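Local atomic coordinates of segregation and condensation protein A (Thermococcus onnurineus, PDB entry 6IVH), a protein that probably serves as the kleisin subunit of an archaeal Smc-based condensin, here represented by its N-terminal domain, and so takes part in chromosome condensation and segregation. Residues V12-L15 against L16-Q20; A56-A59 against A60-V64. All blocks are in the same frame, centred on the assembly; numbering follows the deposited sequence.

Contact 1 of 2, residues V12-L15 against L16-Q20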
ATOM      1  N   VAL A  12       5.380   5.245   2.701  1.00 31.29           N
ATOM      2  CA  VAL A  12       6.373   4.333   3.259  1.00 34.21           C
ATOM      3  C   VAL A  12       6.187   4.196   4.764  1.00 40.84           C
ATOM      4  O   VAL A  12       6.338   3.102   5.324  1.00 36.55           O
ATOM      5  CB  VAL A  12       7.791   4.813   2.900  1.00 38.99           C
ATOM      6  CG1 VAL A  12       8.834   3.839   3.428  1.00 34.95           C
ATOM      7  CG2 VAL A  12       7.923   4.990   1.393  1.00 39.17           C
ATOM      8  N   ASP A  13       5.847   5.301   5.439  1.00 38.60           N
ATOM      9  CA  ASP A  13       5.618   5.268   6.882  1.00 33.26           C
ATOM     10  C   ASP A  13       4.575   4.221   7.252  1.00 37.80           C
ATOM     11  O   ASP A  13       4.770   3.435   8.185  1.00 38.22           O
ATOM     12  CB  ASP A  13       5.183   6.649   7.375  1.00 36.28           C
ATOM     13  CG  ASP A  13       6.286   7.681   7.279  1.00 37.72           C
ATOM     14  OD1 ASP A  13       7.462   7.316   7.474  1.00 39.72           O
ATOM     15  OD2 ASP A  13       5.973   8.860   7.008  1.00 42.44           O
ATOM     16  N   ILE A  14       3.456   4.197   6.527  1.00 36.86           N
ATOM     17  CA  ILE A  14       2.389   3.256   6.848  1.00 35.64           C
ATOM     18  C   ILE A  14       2.824   1.828   6.546  1.00 39.17           C
ATOM     19  O   ILE A  14       2.556   0.904   7.325  1.00 35.92           O
ATOM     20  CB  ILE A  14       1.102   3.637   6.095  1.00 36.84           C
ATOM     21  CG1 ILE A  14       0.656   5.048   6.489  1.00 31.42           C
ATOM     22  CG2 ILE A  14       0.004   2.620   6.365  1.00 39.14           C
ATOM     23  CD1 ILE A  14      -0.556   5.550   5.733  1.00 30.97           C
ATOM     24  N   LEU A  15       3.515   1.621   5.422  1.00 40.65           N
ATOM     25  CA  LEU A  15       3.928   0.271   5.054  1.00 41.08           C
ATOM     26  C   LEU A  15       4.980  -0.270   6.016  1.00 40.27           C
ATOM     27  O   LEU A  15       4.918  -1.440   6.411  1.00 40.88           O
ATOM     28  CB  LEU A  15       4.446   0.255   3.615  1.00 41.60           C
ATOM     29  CG  LEU A  15       3.399   0.538   2.532  1.00 38.09           C
ATOM     30  CD1 LEU A  15       4.063   0.882   1.207  1.00 24.68           C
ATOM     31  CD2 LEU A  15       2.465  -0.657   2.374  1.00 31.80           C
ATOM     32  N   LEU A  16       5.944   0.570   6.415  1.00 40.42           N
ATOM     33  CA  LEU A  16       6.989   0.117   7.333  1.00 42.03           C
ATOM     34  C   LEU A  16       6.418  -0.247   8.701  1.00 43.66           C
ATOM     35  O   LEU A  16       6.849  -1.228   9.321  1.00 44.17           O
ATOM     36  CB  LEU A  16       8.076   1.184   7.483  1.00 40.72           C
ATOM     37  CG  LEU A  16       9.026   1.414   6.311  1.00 44.12           C
ATOM     38  CD1 LEU A  16       9.986   2.553   6.599  1.00 40.07           C
ATOM     39  CD2 LEU A  16       9.787   0.143   6.038  1.00 45.33           C
ATOM     40  N   GLN A  17       5.469   0.546   9.199  1.00 42.63           N
ATOM     41  CA  GLN A  17       4.867   0.261  10.499  1.00 44.37           C
ATOM     42  C   GLN A  17       4.039  -1.018  10.460  1.00 48.42           C
ATOM     43  O   GLN A  17       3.899  -1.701  11.481  1.00 45.44           O
ATOM     44  CB  GLN A  17       4.011   1.451  10.946  1.00 42.01           C
ATOM     45  CG  GLN A  17       3.423   1.330  12.362  1.00 45.24           C
ATOM     46  CD  GLN A  17       2.051   0.677  12.392  1.00 56.93           C
ATOM     47  OE1 GLN A  17       1.334   0.648  11.388  1.00 59.58           O
ATOM     48  NE2 GLN A  17       1.677   0.150  13.553  1.00 56.82           N
ATOM     49  N   LEU A  18       3.471  -1.347   9.299  1.00 46.54           N
ATOM     50  CA  LEU A  18       2.805  -2.637   9.140  1.00 45.25           C
ATOM     51  C   LEU A  18       3.815  -3.774   9.181  1.00 47.57           C
ATOM     52  O   LEU A  18       3.559  -4.822   9.782  1.00 47.21           O
ATOM     53  CB  LEU A  18       2.015  -2.670   7.830  1.00 42.13           C
ATOM     54  CG  LEU A  18       0.773  -1.781   7.718  1.00 38.48           C
ATOM     55  CD1 LEU A  18       0.185  -1.856   6.316  1.00 33.30           C
ATOM     56  CD2 LEU A  18      -0.257  -2.186   8.757  1.00 43.46           C
ATOM     57  N   VAL A  19       4.972  -3.583   8.546  1.00 43.77           N
ATOM     58  CA  VAL A  19       6.031  -4.583   8.610  1.00 48.44           C
ATOM     59  C   VAL A  19       6.602  -4.660  10.020  1.00 49.79           C
ATOM     60  O   VAL A  19       6.757  -5.747  10.588  1.00 53.59           O
ATOM     61  CB  VAL A  19       7.126  -4.265   7.578  1.00 49.30           C
ATOM     62  CG1 VAL A  19       8.328  -5.169   7.786  1.00 40.29           C
ATOM     63  CG2 VAL A  19       6.583  -4.402   6.166  1.00 45.41           C
ATOM     64  N   GLN A  20       6.914  -3.502  10.609  1.00 51.06           N
ATOM     65  CA  GLN A  20       7.631  -3.479  11.880  1.00 54.42           C
ATOM     66  C   GLN A  20       6.779  -4.005  13.030  1.00 57.35           C
ATOM     67  O   GLN A  20       7.324  -4.514  14.017  1.00 59.42           O
ATOM     68  CB  GLN A  20       8.121  -2.058  12.166  1.00 46.45           C
ATOM     69  CG  GLN A  20       8.956  -1.918  13.423  1.00 51.54           C
ATOM     70  CD  GLN A  20       8.145  -1.417  14.601  1.00 60.96           C
ATOM     71  OE1 GLN A  20       7.131  -0.740  14.427  1.00 59.80           O
ATOM     72  NE2 GLN A  20       8.583  -1.754  15.807  1.00 63.51           N
TER
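V12 and L16, one helical turn apart, lie side by side and point the same way, with CG1 of V12 3.6 Å from CD1 of L16. The valine offers this branch because CG1 stands anti to the backbone N (chi1 -178°), beside its own carbonyl. L16 runs close by the V12 carbonyl oxygen, its CG 3.3 Å from V12 O. That same oxygen accepts the amide of L16, N to O 2.8 Å, in a nearly straight bond (166° at the hydrogen).

On another face of the helix I14 and L18 repeat the spacing more loosely, CG2 of I14 being 4.5 Å from CD1 of L18. Here the leucine's closest approach is to main chain, its CG 3.2 Å from I14 O, an oxygen that also takes the L18 amide. V19 brings CG2 to 3.4 Å from L15 O, again beside a hydrogen bond from its own amide. CB of D13 points away from the following turn, and its OD2 hydrogen-bonds T10 OG1, earlier in the chain.

I14 and L18 face helix 31-47, through Y38 and L34, whereas L15, L16 and V19 touch F107 of helix 107-120. Successive i to i+4 bonds and apolar i to i+4 pairs on two faces are characteristic of a short amphipathic alpha-helix, here helix 11-20 of the kleisin N-terminal domain.

Contact 2 of 2, residues A56-A59 against A60-V64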
ATOM      1  N   ALA A  56       0.239   9.386   0.248  1.00 36.81           N
ATOM      2  CA  ALA A  56      -0.357   8.343   1.075  1.00 35.44           C
ATOM      3  C   ALA A  56      -1.845   8.182   0.791  1.00 34.23           C
ATOM      4  O   ALA A  56      -2.381   7.074   0.909  1.00 29.25           O
ATOM      5  CB  ALA A  56      -0.127   8.647   2.555  1.00 31.59           C
ATOM      6  N   ILE A  57      -2.526   9.267   0.422  1.00 27.92           N
ATOM      7  CA  ILE A  57      -3.924   9.162   0.021  1.00 30.54           C
ATOM      8  C   ILE A  57      -4.033   8.503  -1.347  1.00 33.22           C
ATOM      9  O   ILE A  57      -4.868   7.616  -1.560  1.00 35.95           O
ATOM     10  CB  ILE A  57      -4.588  10.551   0.038  1.00 38.72           C
ATOM     11  CG1 ILE A  57      -4.619  11.117   1.462  1.00 35.69           C
ATOM     12  CG2 ILE A  57      -5.986  10.485  -0.547  1.00 33.51           C
ATOM     13  CD1 ILE A  57      -5.146  12.535   1.545  1.00 40.20           C
ATOM     14  N   LEU A  58      -3.184   8.916  -2.292  1.00 36.65           N
ATOM     15  CA  LEU A  58      -3.205   8.331  -3.629  1.00 33.66           C
ATOM     16  C   LEU A  58      -2.786   6.865  -3.611  1.00 37.86           C
ATOM     17  O   LEU A  58      -3.290   6.069  -4.414  1.00 36.06           O
ATOM     18  CB  LEU A  58      -2.296   9.133  -4.561  1.00 34.66           C
ATOM     19  CG  LEU A  58      -2.064   8.591  -5.973  1.00 33.91           C
ATOM     20  CD1 LEU A  58      -3.375   8.481  -6.734  1.00 42.94           C
ATOM     21  CD2 LEU A  58      -1.079   9.474  -6.720  1.00 44.47           C
ATOM     22  N   ALA A  59      -1.874   6.489  -2.710  1.00 37.17           N
ATOM     23  CA  ALA A  59      -1.430   5.102  -2.640  1.00 36.56           C
ATOM     24  C   ALA A  59      -2.570   4.163  -2.266  1.00 35.00           C
ATOM     25  O   ALA A  59      -2.563   2.991  -2.660  1.00 35.49           O
ATOM     26  CB  ALA A  59      -0.279   4.970  -1.641  1.00 35.34           C
ATOM     27  N   ALA A  60      -3.552   4.655  -1.507  1.00 35.55           N
ATOM     28  CA  ALA A  60      -4.703   3.828  -1.158  1.00 35.41           C
ATOM     29  C   ALA A  60      -5.493   3.437  -2.401  1.00 39.04           C
ATOM     30  O   ALA A  60      -5.893   2.277  -2.556  1.00 35.39           O
ATOM     31  CB  ALA A  60      -5.596   4.566  -0.160  1.00 31.24           C
ATOM     32  N   SER A  61      -5.726   4.398  -3.301  1.00 36.69           N
ATOM     33  CA  SER A  61      -6.440   4.099  -4.539  1.00 38.02           C
ATOM     34  C   SER A  61      -5.663   3.106  -5.394  1.00 38.35           C
ATOM     35  O   SER A  61      -6.254   2.228  -6.034  1.00 33.32           O
ATOM     36  CB  SER A  61      -6.703   5.387  -5.319  1.00 40.42           C
ATOM     37  OG  SER A  61      -7.363   6.351  -4.515  1.00 50.85           O
ATOM     38  N   ILE A  62      -4.333   3.228  -5.412  1.00 35.31           N
ATOM     39  CA  ILE A  62      -3.512   2.304  -6.185  1.00 37.51           C
ATOM     40  C   ILE A  62      -3.593   0.898  -5.604  1.00 35.66           C
ATOM     41  O   ILE A  62      -3.747  -0.084  -6.341  1.00 39.43           O
ATOM     42  CB  ILE A  62      -2.059   2.810  -6.246  1.00 38.31           C
ATOM     43  CG1 ILE A  62      -2.005   4.192  -6.904  1.00 39.99           C
ATOM     44  CG2 ILE A  62      -1.179   1.814  -6.989  1.00 35.62           C
ATOM     45  CD1 ILE A  62      -0.630   4.828  -6.885  1.00 42.25           C
ATOM     46  N   LEU A  63      -3.498   0.776  -4.276  1.00 35.61           N
ATOM     47  CA  LEU A  63      -3.577  -0.538  -3.646  1.00 35.92           C
ATOM     48  C   LEU A  63      -4.942  -1.179  -3.849  1.00 35.68           C
ATOM     49  O   LEU A  63      -5.039  -2.408  -3.948  1.00 40.33           O
ATOM     50  CB  LEU A  63      -3.260  -0.429  -2.154  1.00 36.60           C
ATOM     51  CG  LEU A  63      -1.815  -0.076  -1.809  1.00 35.12           C
ATOM     52  CD1 LEU A  63      -1.623   0.007  -0.302  1.00 32.40           C
ATOM     53  CD2 LEU A  63      -0.865  -1.093  -2.420  1.00 39.44           C
ATOM     54  N   VAL A  64      -6.005  -0.373  -3.912  1.00 32.14           N
ATOM     55  CA  VAL A  64      -7.328  -0.927  -4.177  1.00 37.77           C
ATOM     56  C   VAL A  64      -7.385  -1.515  -5.582  1.00 37.88           C
ATOM     57  O   VAL A  64      -7.945  -2.598  -5.794  1.00 35.83           O
ATOM     58  CB  VAL A  64      -8.411   0.144  -3.960  1.00 39.99           C
ATOM     59  CG1 VAL A  64      -9.759  -0.356  -4.459  1.00 38.90           C
ATOM     60  CG2 VAL A  64      -8.502   0.510  -2.488  1.00 36.19           C
TER
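I62 reaches back over the preceding turn toward L58, and its chain can be followed outward along the carbonyl of that residue. CB faces two main-chain oxygens of the preceding turn, A59 O at 3.6 Å and L58 O at 3.9 Å. CG1 comes closer to the second, 3.4 Å from L58 O, placed there by a chi1 of -60° that sets it beside the backbone N and opposite the carbonyl carbon. At the tip, CD1 still lies 3.8 Å from L58 O and also meets CG of L58 at 4.1 Å, a loose apolar contact in which the two side chains cross at a slant. L58 meets it with its branch point, its CG anti to the backbone N and beside the carbonyl carbon (chi1 174°).

The I62 amide also hydrogen-bonds L58 O, N to O 3.2 Å, with the donor in the carbonyl plane. One residue on, the L63 amide binds A59 O at 2.9 Å, and CG of L63 rests 3.3 Å from the same oxygen. The turn is less regular at its start: the amide of A60 makes a weak bond to I57 O, three residues back.

I62 and L58 both touch L118, while A59 and L63 pack on Y38, whose hydroxyl hydrogen-bonds A56 O. This i to i+4 apolar pair and its bonds are those of an alpha-helix, helix 54-72, lodged between helices 31-47 and 107-120, with P11 against A56 and A59, in the kleisin N-terminal domain.

Contact 1 lies on helix 11-20 and contact 2 on helix 54-72, so they follow in series along the chain with helix 31-47 between them. Their centres are 14 Å apart, on opposite sides of the chain's centre; their nearest atoms come within about 4 Å, without touching. Both helices pack against the same two partners, helices 31-47 and 107-120, and Y38 and L34 of helix 31-47 are shared by both contacts. A direct bridge comes from P11 of helix 11-20, which touches A56 and A59. The two contacts thus belong to one compact, mainly helical domain, the N-terminal domain of a protein that is probably the condensin kleisin.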